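Local structure of DyP (3VXJ) at residues L8-G13 and S432-T437; T199-D204 and A212-F217; M218-F223 and G353-E358. The protein binds heme b and probably acts as a dye-decolorizing peroxidase, using hydrogen peroxide to oxidise dyes and phenols. All coordinates share one frame; numbering follows the deposited sequence.

Overall arrangement
Contact 3 is the buried core of the set: two neighbouring antiparallel strands joined by a ladder of backbone bonds, with aromatic and apolar side chains pressed against the heme. Contact 2 lies at the approach to the same strand 216-225, its centre about 21 Å from that of contact 3; though mostly buried, it is built from turns, a gripped threonine and a salt bridge. Contact 1, partly open to solvent, ties the N-terminal loop to the start of the last helix through amide and hydroxyl bonds. It touches contact 2 where Ser432 and Ile11 pack on Leu213 and Asp214, and both other contacts are nested inside the chain loop it closes.

Contact 1: L8-G13 and S432-T437; sequences LNNIQG and SISALT
Asn10 holds the first turn of the C-terminal helix 433-440, next to a serine N-cap, with both its backbone and its side chain. Its carbonyl O accepts from Ile433 N (2.9 Å, N-H...O angle 173°), and its side-chain OD1 takes Ser434 N at 2.8 Å. On the other branch of the amide, ND2 donates to Ser434 OG at 2.9 Å, with the hydroxyl oxygen close to the amide plane; the two ends of one flat group thus hold the main chain and side chain of one residue, which fixes the amide's rotation. CG lies anti to the backbone N (chi1 -157°), carrying the amide over to the helix. Ser432, the N-cap residue, completes the pattern: its OG accepts from Ala435 N at 3.0 Å, so three successive amides at the helix start have acceptors. Outward from these polar bonds, Gln12 passes Ile433, CG to CG1 at 4.1 Å, while its amide is occupied by Leu69 N at OE1 and Pro431 O at NE2. Ile433 and Leu436 also pack on Val45 of helix 34-48, so the start of the last helix rests on that helix. On the N-terminal loop, Ile433 CD1 rests 3.6 Å from Asn9 O.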
loop_
_atom_site.group_PDB
_atom_site.type_symbol
_atom_site.label_atom_id
_atom_site.label_comp_id
_atom_site.label_asym_id
_atom_site.label_seq_id
_atom_site.Cartn_x
_atom_site.Cartn_y
_atom_site.Cartn_z
ATOM N N LEU A 8 22.985 0.579 -0.168
ATOM C CA LEU A 8 21.954 -0.380 0.232
ATOM C C LEU A 8 22.033 -0.767 1.706
ATOM O O LEU A 8 21.015 -1.100 2.310
ATOM C CB LEU A 8 22.018 -1.638 -0.634
ATOM C CG LEU A 8 21.911 -1.480 -2.153
ATOM C CD1 LEU A 8 22.014 -2.836 -2.830
ATOM C CD2 LEU A 8 20.630 -0.784 -2.558
ATOM N N ASN A 9 23.232 -0.732 2.277
ATOM C CA ASN A 9 23.412 -1.004 3.702
ATOM C C ASN A 9 22.886 0.101 4.616
ATOM O O ASN A 9 22.833 -0.080 5.835
ATOM C CB ASN A 9 24.884 -1.281 4.031
ATOM C CG ASN A 9 25.381 -2.587 3.445
ATOM O OD1 ASN A 9 25.315 -3.631 4.090
ATOM N ND2 ASN A 9 25.884 -2.534 2.216
ATOM N N ASN A 10 22.501 1.234 4.025
ATOM C CA ASN A 10 22.067 2.392 4.800
ATOM C C ASN A 10 20.595 2.746 4.611
ATOM O O ASN A 10 20.101 3.688 5.228
ATOM C CB ASN A 10 22.931 3.615 4.481
ATOM C CG ASN A 10 22.912 4.632 5.598
ATOM O OD1 ASN A 10 22.941 4.257 6.773
ATOM N ND2 ASN A 10 22.842 5.922 5.247
ATOM N N ILE A 11 19.904 1.994 3.761
ATOM C CA ILE A 11 18.497 2.258 3.452
ATOM C C ILE A 11 17.641 1.210 4.148
ATOM O O ILE A 11 17.888 0.013 4.026
ATOM C CB ILE A 11 18.250 2.232 1.922
ATOM C CG1 ILE A 11 19.013 3.395 1.266
ATOM C CG2 ILE A 11 16.743 2.321 1.616
ATOM C CD1 ILE A 11 19.249 3.254 -0.229
ATOM N N GLN A 12 16.649 1.654 4.910
ATOM C CA GLN A 12 15.744 0.717 5.560
ATOM C C GLN A 12 15.050 -0.174 4.521
ATOM O O GLN A 12 14.477 0.312 3.539
ATOM C CB GLN A 12 14.758 1.456 6.465
ATOM C CG GLN A 12 15.422 2.145 7.662
ATOM C CD GLN A 12 14.441 2.454 8.767
ATOM O OE1 GLN A 12 13.831 1.548 9.324
ATOM N NE2 GLN A 12 14.266 3.735 9.083
ATOM N N GLY A 13 15.136 -1.486 4.733
ATOM C CA GLY A 13 14.853 -2.442 3.672
ATOM C C GLY A 13 13.424 -2.480 3.157
ATOM O O GLY A 13 13.204 -2.786 1.988
ATOM N N SER A 432 17.315 7.230 6.964
ATOM C CA SER A 432 18.394 6.282 6.716
ATOM C C SER A 432 18.874 5.677 8.034
ATOM O O SER A 432 18.623 6.205 9.132
ATOM C CB SER A 432 19.562 6.966 6.003
ATOM O OG SER A 432 20.244 7.838 6.887
ATOM N N ILE A 433 19.592 4.573 7.928
ATOM C CA ILE A 433 20.062 3.877 9.114
ATOM C C ILE A 433 21.072 4.749 9.872
ATOM O O ILE A 433 20.999 4.864 11.102
ATOM C CB ILE A 433 20.587 2.466 8.758
ATOM C CG1 ILE A 433 19.421 1.605 8.228
ATOM C CG2 ILE A 433 21.260 1.793 9.968
ATOM C CD1 ILE A 433 19.813 0.222 7.753
ATOM N N SER A 434 21.987 5.388 9.142
ATOM C CA SER A 434 22.945 6.298 9.766
ATOM C C SER A 434 22.234 7.488 10.412
ATOM O O SER A 434 22.597 7.900 11.508
ATOM C CB SER A 434 24.019 6.752 8.765
ATOM O OG SER A 434 23.452 7.450 7.671
ATOM N N ALA A 435 21.196 8.021 9.762
ATOM C CA ALA A 435 20.479 9.161 10.336
ATOM C C ALA A 435 19.780 8.811 11.646
ATOM O O ALA A 435 19.649 9.661 12.525
ATOM C CB ALA A 435 19.498 9.750 9.342
ATOM N N LEU A 436 19.345 7.560 11.784
ATOM C CA LEU A 436 18.732 7.121 13.034
ATOM C C LEU A 436 19.622 7.386 14.242
ATOM O O LEU A 436 19.155 7.869 15.273
ATOM C CB LEU A 436 18.362 5.642 12.971
ATOM C CG LEU A 436 17.126 5.278 12.147
ATOM C CD1 LEU A 436 16.997 3.774 12.080
ATOM C CD2 LEU A 436 15.853 5.890 12.719
ATOM N N THR A 437 20.907 7.074 14.108
ATOM C CA THR A 437 21.835 7.242 15.223
ATOM C C THR A 437 22.573 8.584 15.223
ATOM O O THR A 437 22.819 9.150 16.294
ATOM C CB THR A 437 22.827 6.054 15.328
ATOM O OG1 THR A 437 23.616 5.964 14.134
ATOM C CG2 THR A 437 22.057 4.752 15.535
#

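Contact 2: T199-D204 and A212-F217; sequences TGRDGD and ALDGSF
Arg201 meets Asp214 side-on, its guanidinium 26° from the carboxylate plane. NE donates to OD1 of Asp214 at 2.8 Å and almost straight (178°), while Arg201 NH2 reaches Asp214 OD2, also at 2.8 Å, so each carboxylate oxygen is met on its syn side. A bend at chi2 (-74°) turns the arginine chain toward this partner. Over one guanidinium face lies Leu213, whose CD1 sits 3.7 Å from Arg201 NE and is offset toward the rim. A methionine in place of Arg201 would probably leave both oxygens of the Asp214 carboxylate without their N-H partners and its charge without a mate. The salt bridge joins two type II beta turns, Arg201 to Asp204 and Ala212 to Gly215, in the loop leading into strand 216-225 of the C-terminal antiparallel sheet. Just before the first turn, Thr199 is held against the second by its main chain, N donating to Gly215 O and O accepting from Asp214 N, each at 2.9 Å. Its OG1 donates to Ala212 O at 2.7 Å, reaching that oxygen from the face opposite to Gly215 N, whose own bond to Ala212 O closes that turn. The other branch, CG2, approaches the Phe217 ring obliquely, 3.8 Å from CE2; that ring also meets those of Phe429 and Phe90.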
loop_
_atom_site.group_PDB
_atom_site.type_symbol
_atom_site.label_atom_id
_atom_site.label_comp_id
_atom_site.label_asym_id
_atom_site.label_seq_id
_atom_site.Cartn_x
_atom_site.Cartn_y
_atom_site.Cartn_z
ATOM N N THR A 199 14.037 10.295 -0.293
ATOM C CA THR A 199 14.227 11.730 -0.104
ATOM C C THR A 199 15.684 12.128 -0.329
ATOM O O THR A 199 16.614 11.424 0.088
ATOM C CB THR A 199 13.697 12.204 1.281
ATOM O OG1 THR A 199 14.164 11.335 2.316
ATOM C CG2 THR A 199 12.164 12.197 1.291
ATOM N N GLY A 200 15.879 13.250 -1.014
ATOM C CA GLY A 200 17.219 13.782 -1.253
ATOM C C GLY A 200 17.944 13.239 -2.471
ATOM O O GLY A 200 19.017 13.740 -2.820
ATOM N N ARG A 201 17.366 12.226 -3.122
ATOM C CA ARG A 201 17.972 11.616 -4.315
ATOM C C ARG A 201 17.431 12.244 -5.592
ATOM O O ARG A 201 16.428 12.959 -5.556
ATOM C CB ARG A 201 17.766 10.093 -4.303
ATOM C CG ARG A 201 18.574 9.369 -3.228
ATOM C CD ARG A 201 20.049 9.315 -3.609
ATOM N NE ARG A 201 20.843 8.707 -2.544
ATOM C CZ ARG A 201 22.170 8.715 -2.499
ATOM N NH1 ARG A 201 22.878 9.296 -3.462
ATOM N NH2 ARG A 201 22.795 8.137 -1.487
ATOM N N ASP A 202 18.107 12.004 -6.716
ATOM C CA ASP A 202 17.703 12.603 -7.995
ATOM C C ASP A 202 16.253 12.250 -8.314
ATOM O O ASP A 202 15.864 11.084 -8.246
ATOM C CB ASP A 202 18.628 12.144 -9.129
ATOM C CG ASP A 202 18.405 12.910 -10.424
ATOM O OD1 ASP A 202 18.247 14.151 -10.385
ATOM O OD2 ASP A 202 18.415 12.262 -11.490
ATOM N N GLY A 203 15.462 13.263 -8.658
ATOM C CA GLY A 203 14.040 13.073 -8.917
ATOM C C GLY A 203 13.161 13.634 -7.814
ATOM O O GLY A 203 11.997 13.951 -8.048
ATOM N N ASP A 204 13.711 13.756 -6.608
ATOM C CA ASP A 204 12.998 14.406 -5.516
ATOM C C ASP A 204 13.093 15.914 -5.723
ATOM O O ASP A 204 14.162 16.438 -6.048
ATOM C CB ASP A 204 13.626 13.999 -4.186
ATOM C CG ASP A 204 12.876 14.545 -2.980
ATOM O OD1 ASP A 204 11.770 15.102 -3.122
ATOM O OD2 ASP A 204 13.431 14.429 -1.875
ATOM N N ALA A 212 18.132 13.909 5.909
ATOM C CA ALA A 212 16.991 13.170 5.369
ATOM C C ALA A 212 17.325 12.341 4.124
ATOM O O ALA A 212 16.465 11.607 3.618
ATOM C CB ALA A 212 15.826 14.117 5.083
ATOM N N LEU A 213 18.560 12.434 3.632
ATOM C CA LEU A 213 18.981 11.635 2.483
ATOM C C LEU A 213 18.706 10.149 2.725
ATOM O O LEU A 213 19.041 9.609 3.788
ATOM C CB LEU A 213 20.464 11.855 2.176
ATOM C CG LEU A 213 21.041 11.107 0.966
ATOM C CD1 LEU A 213 20.435 11.602 -0.334
ATOM C CD2 LEU A 213 22.554 11.255 0.939
ATOM N N ASP A 214 18.099 9.509 1.727
ATOM C CA ASP A 214 17.871 8.056 1.704
ATOM C C ASP A 214 16.832 7.578 2.710
ATOM O O ASP A 214 16.772 6.383 3.036
ATOM C CB ASP A 214 19.187 7.272 1.820
ATOM C CG ASP A 214 20.019 7.347 0.567
ATOM O OD1 ASP A 214 19.434 7.465 -0.531
ATOM O OD2 ASP A 214 21.259 7.277 0.686
ATOM N N GLY A 215 16.017 8.520 3.178
ATOM C CA GLY A 215 14.798 8.189 3.899
ATOM C C GLY A 215 13.628 8.103 2.931
ATOM O O GLY A 215 13.792 8.236 1.717
ATOM N N SER A 216 12.436 7.868 3.472
ATOM C CA SER A 216 11.217 7.894 2.659
ATOM C C SER A 216 10.019 8.162 3.556
ATOM O O SER A 216 10.060 7.894 4.763
ATOM C CB SER A 216 11.031 6.555 1.920
ATOM O OG SER A 216 9.941 6.615 0.999
ATOM N N PHE A 217 8.948 8.697 2.967
ATOM C CA PHE A 217 7.694 8.855 3.703
ATOM C C PHE A 217 6.783 7.665 3.489
ATOM O O PHE A 217 6.554 7.245 2.346
ATOM C CB PHE A 217 6.943 10.125 3.293
ATOM C CG PHE A 217 7.623 11.393 3.718
ATOM C CD1 PHE A 217 7.481 11.889 5.018
ATOM C CD2 PHE A 217 8.434 12.081 2.829
ATOM C CE1 PHE A 217 8.127 13.061 5.410
ATOM C CE2 PHE A 217 9.073 13.257 3.206
ATOM C CZ PHE A 217 8.925 13.745 4.500
#

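Contact 3: M218-F223 and G353-E358; sequences MAFRHF and GLLFVE. With HEM (protoporphyrin IX containing Fe), chain B.
Phe356 and Phe223 lie side by side on the heme side of the sheet, pointing the same way, with ring centroids 5.7 Å apart and planes set obliquely at 58°. One face of the Phe356 ring carries the heme methyl CMC, offset toward the rim. At its edge, near the ring plane, are Glu358 OE1 and the water bound to the heme iron. CG of Phe356 anti to the backbone N (chi1 173°) sends the ring toward the porphyrin, where CE1 comes 3.4 Å from heme C1C. Phe223 has the CB of Arg221 over one face; its CE2 touches Phe356 CB at 3.5 Å and its CZ reaches heme CMC at 3.6 Å. Leu354 CD2 extends the apolar cover to heme C3B at 3.7 Å, and Glu358 OE1 comes 3.5 Å from the vinyl carbon CAC of the heme. Arg221 leads away from this group to a salt bridge with Asp103. On the other side of the sheet Phe220 abuts Leu355 and Val357 and meets Phe26 and Phe28 of the N-terminal sheet, while His222 bonds to Tyr334. The strands run antiparallel (167°), joined by paired bonds between Ala219 and Glu358, Arg221 and Phe356, and Phe223 and Leu354, the shortest being Ala219 N to Glu358 O at 2.8 Å. Such a sheet, walling the heme on the side of the bound water while His308 supplies the axial ligand, belongs to the alpha+beta barrel fold of DyP-type peroxidases.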
loop_
_atom_site.group_PDB
_atom_site.type_symbol
_atom_site.label_atom_id
_atom_site.label_comp_id
_atom_site.label_asym_id
_atom_site.label_seq_id
_atom_site.Cartn_x
_atom_site.Cartn_y
_atom_site.Cartn_z
ATOM N N MET A 218 6.274 7.130 4.594
ATOM C CA MET A 218 5.243 6.108 4.572
ATOM C C MET A 218 3.860 6.708 4.804
ATOM O O MET A 218 3.646 7.481 5.751
ATOM C CB MET A 218 5.514 5.065 5.654
ATOM C CG MET A 218 4.493 3.917 5.628
ATOM S SD MET A 218 4.230 3.067 7.187
ATOM C CE MET A 218 5.750 2.140 7.316
ATOM N N ALA A 219 2.920 6.334 3.939
ATOM C CA ALA A 219 1.501 6.496 4.210
ATOM C C ALA A 219 1.023 5.134 4.710
ATOM O O ALA A 219 1.031 4.143 3.974
ATOM C CB ALA A 219 0.754 6.906 2.952
ATOM N N PHE A 220 0.661 5.092 5.985
ATOM C CA PHE A 220 0.063 3.920 6.589
ATOM C C PHE A 220 -1.456 4.101 6.634
ATOM O O PHE A 220 -1.952 5.165 7.014
ATOM C CB PHE A 220 0.593 3.698 8.015
ATOM C CG PHE A 220 -0.030 2.513 8.683
ATOM C CD1 PHE A 220 0.435 1.241 8.401
ATOM C CD2 PHE A 220 -1.101 2.655 9.559
ATOM C CE1 PHE A 220 -0.154 0.125 8.976
ATOM C CE2 PHE A 220 -1.695 1.542 10.131
ATOM C CZ PHE A 220 -1.218 0.281 9.844
ATOM N N ARG A 221 -2.185 3.061 6.239
ATOM C CA ARG A 221 -3.647 3.053 6.344
ATOM C C ARG A 221 -4.127 1.733 6.914
ATOM O O ARG A 221 -3.749 0.666 6.425
ATOM C CB ARG A 221 -4.303 3.261 4.982
ATOM C CG ARG A 221 -3.865 4.526 4.244
ATOM C CD ARG A 221 -4.628 5.759 4.696
ATOM N NE ARG A 221 -5.899 5.887 3.989
ATOM C CZ ARG A 221 -6.956 6.577 4.426
ATOM N NH1 ARG A 221 -6.950 7.176 5.612
ATOM N NH2 ARG A 221 -8.051 6.638 3.674
ATOM N N HIS A 222 -4.949 1.798 7.959
ATOM C CA HIS A 222 -5.578 0.600 8.475
ATOM C C HIS A 222 -6.949 0.472 7.821
ATOM O O HIS A 222 -7.853 1.257 8.122
ATOM C CB HIS A 222 -5.704 0.694 9.997
ATOM C CG HIS A 222 -6.544 -0.381 10.606
ATOM N ND1 HIS A 222 -7.059 -0.288 11.882
ATOM C CD2 HIS A 222 -6.967 -1.571 10.115
ATOM C CE1 HIS A 222 -7.769 -1.370 12.144
ATOM N NE2 HIS A 222 -7.743 -2.157 11.084
ATOM N N PHE A 223 -7.096 -0.477 6.896
ATOM C CA PHE A 223 -8.376 -0.670 6.203
ATOM C C PHE A 223 -9.060 -1.915 6.728
ATOM O O PHE A 223 -8.440 -2.976 6.799
ATOM C CB PHE A 223 -8.179 -0.896 4.701
ATOM C CG PHE A 223 -7.631 0.281 3.958
ATOM C CD1 PHE A 223 -8.293 1.509 3.970
ATOM C CD2 PHE A 223 -6.483 0.133 3.188
ATOM C CE1 PHE A 223 -7.784 2.588 3.245
ATOM C CE2 PHE A 223 -5.965 1.198 2.457
ATOM C CZ PHE A 223 -6.624 2.433 2.477
ATOM N N GLY A 353 -8.850 -7.256 7.034
ATOM C CA GLY A 353 -8.591 -6.170 6.104
ATOM C C GLY A 353 -7.158 -6.109 5.636
ATOM O O GLY A 353 -6.518 -7.145 5.429
ATOM N N LEU A 354 -6.656 -4.892 5.475
ATOM C CA LEU A 354 -5.340 -4.652 4.917
ATOM C C LEU A 354 -4.634 -3.611 5.753
ATOM O O LEU A 354 -5.184 -2.550 6.043
ATOM C CB LEU A 354 -5.433 -4.172 3.456
ATOM C CG LEU A 354 -4.125 -4.124 2.641
ATOM C CD1 LEU A 354 -3.559 -5.534 2.404
ATOM C CD2 LEU A 354 -4.334 -3.400 1.298
ATOM N N LEU A 355 -3.419 -3.946 6.155
ATOM C CA LEU A 355 -2.497 -2.971 6.726
ATOM C C LEU A 355 -1.669 -2.442 5.563
ATOM O O LEU A 355 -0.718 -3.086 5.110
ATOM C CB LEU A 355 -1.636 -3.607 7.823
ATOM C CG LEU A 355 -2.453 -4.295 8.921
ATOM C CD1 LEU A 355 -1.569 -4.911 9.989
ATOM C CD2 LEU A 355 -3.458 -3.346 9.560
ATOM N N PHE A 356 -2.087 -1.279 5.068
ATOM C CA PHE A 356 -1.585 -0.725 3.821
ATOM C C PHE A 356 -0.394 0.196 4.091
ATOM O O PHE A 356 -0.430 1.035 5.005
ATOM C CB PHE A 356 -2.730 0.015 3.129
ATOM C CG PHE A 356 -2.327 0.774 1.902
ATOM C CD1 PHE A 356 -2.393 0.185 0.642
ATOM C CD2 PHE A 356 -1.927 2.107 2.005
ATOM C CE1 PHE A 356 -2.017 0.894 -0.494
ATOM C CE2 PHE A 356 -1.584 2.829 0.870
ATOM C CZ PHE A 356 -1.621 2.226 -0.377
ATOM N N VAL A 357 0.649 0.015 3.284
ATOM C CA VAL A 357 1.912 0.735 3.444
ATOM C C VAL A 357 2.379 1.180 2.071
ATOM O O VAL A 357 2.558 0.341 1.181
ATOM C CB VAL A 357 2.978 -0.203 4.039
ATOM C CG1 VAL A 357 4.336 0.463 4.065
ATOM C CG2 VAL A 357 2.574 -0.654 5.449
ATOM N N GLU A 358 2.564 2.490 1.897
ATOM C CA GLU A 358 3.043 3.017 0.629
ATOM C C GLU A 358 4.128 4.050 0.881
ATOM O O GLU A 358 3.938 4.958 1.700
ATOM C CB GLU A 358 1.892 3.643 -0.157
ATOM C CG GLU A 358 2.229 3.989 -1.599
ATOM C CD GLU A 358 1.007 4.284 -2.461
ATOM O OE1 GLU A 358 -0.023 4.711 -1.926
ATOM O OE2 GLU A 358 1.088 4.064 -3.695
HETATM C CHA HEM B . -2.397 -2.518 -7.022
HETATM C CHB HEM B . -5.533 -4.231 -3.766
HETATM C CHC HEM B . -5.671 0.075 -1.567
HETATM C CHD HEM B . -2.508 1.804 -4.789
HETATM C C1A HEM B . -3.258 -3.345 -6.355
HETATM C C2A HEM B . -3.576 -4.704 -6.730
HETATM C C3A HEM B . -4.456 -5.172 -5.828
HETATM C C4A HEM B . -4.689 -4.135 -4.849
HETATM C CMA HEM B . -5.100 -6.571 -5.785
HETATM C CAA HEM B . -3.038 -5.417 -7.991
HETATM C CBA HEM B . -1.709 -6.153 -7.808
HETATM C CGA HEM B . -0.511 -5.241 -7.685
HETATM O O1A HEM B . -0.099 -4.601 -8.677
HETATM O O2A HEM B . 0.066 -5.178 -6.564
HETATM C C1B HEM B . -5.837 -3.222 -2.873
HETATM C C2B HEM B . -6.733 -3.335 -1.743
HETATM C C3B HEM B . -6.768 -2.138 -1.127
HETATM C C4B HEM B . -5.882 -1.251 -1.853
HETATM C CMB HEM B . -7.502 -4.623 -1.375
HETATM C CAB HEM B . -7.552 -1.728 0.137
HETATM C CBB HEM B . -7.944 -2.620 1.050
HETATM C C1C HEM B . -4.863 0.925 -2.278
HETATM C C2C HEM B . -4.684 2.341 -2.016
HETATM C C3C HEM B . -3.818 2.825 -2.920
HETATM C C4C HEM B . -3.423 1.723 -3.769
HETATM C CMC HEM B . -5.382 3.104 -0.874
HETATM C CAC HEM B . -3.277 4.271 -3.077
HETATM C CBC HEM B . -4.051 5.342 -2.860
HETATM C C1D HEM B . -2.148 0.782 -5.629
HETATM C C2D HEM B . -1.102 0.893 -6.616
HETATM C C3D HEM B . -1.077 -0.433 -7.312
HETATM C C4D HEM B . -2.100 -1.227 -6.679
HETATM C CMD HEM B . -0.192 2.086 -6.949
HETATM C CAD HEM B . -0.137 -0.791 -8.472
HETATM C CBD HEM B . -0.752 -0.226 -9.749
HETATM C CGD HEM B . 0.121 -0.485 -10.947
HETATM O O1D HEM B . -0.413 -1.018 -11.956
HETATM O O2D HEM B . 1.330 -0.164 -10.907
HETATM N NA HEM B . -3.969 -3.029 -5.225
HETATM N NB HEM B . -5.354 -1.921 -2.938
HETATM N NC HEM B . -4.106 0.597 -3.378
HETATM N ND HEM B . -2.701 -0.496 -5.667
HETATM FE FE HEM B . -4.091 -1.192 -4.337
HETATM O O HOH W 1 -2.568 -1.827 -3.220
#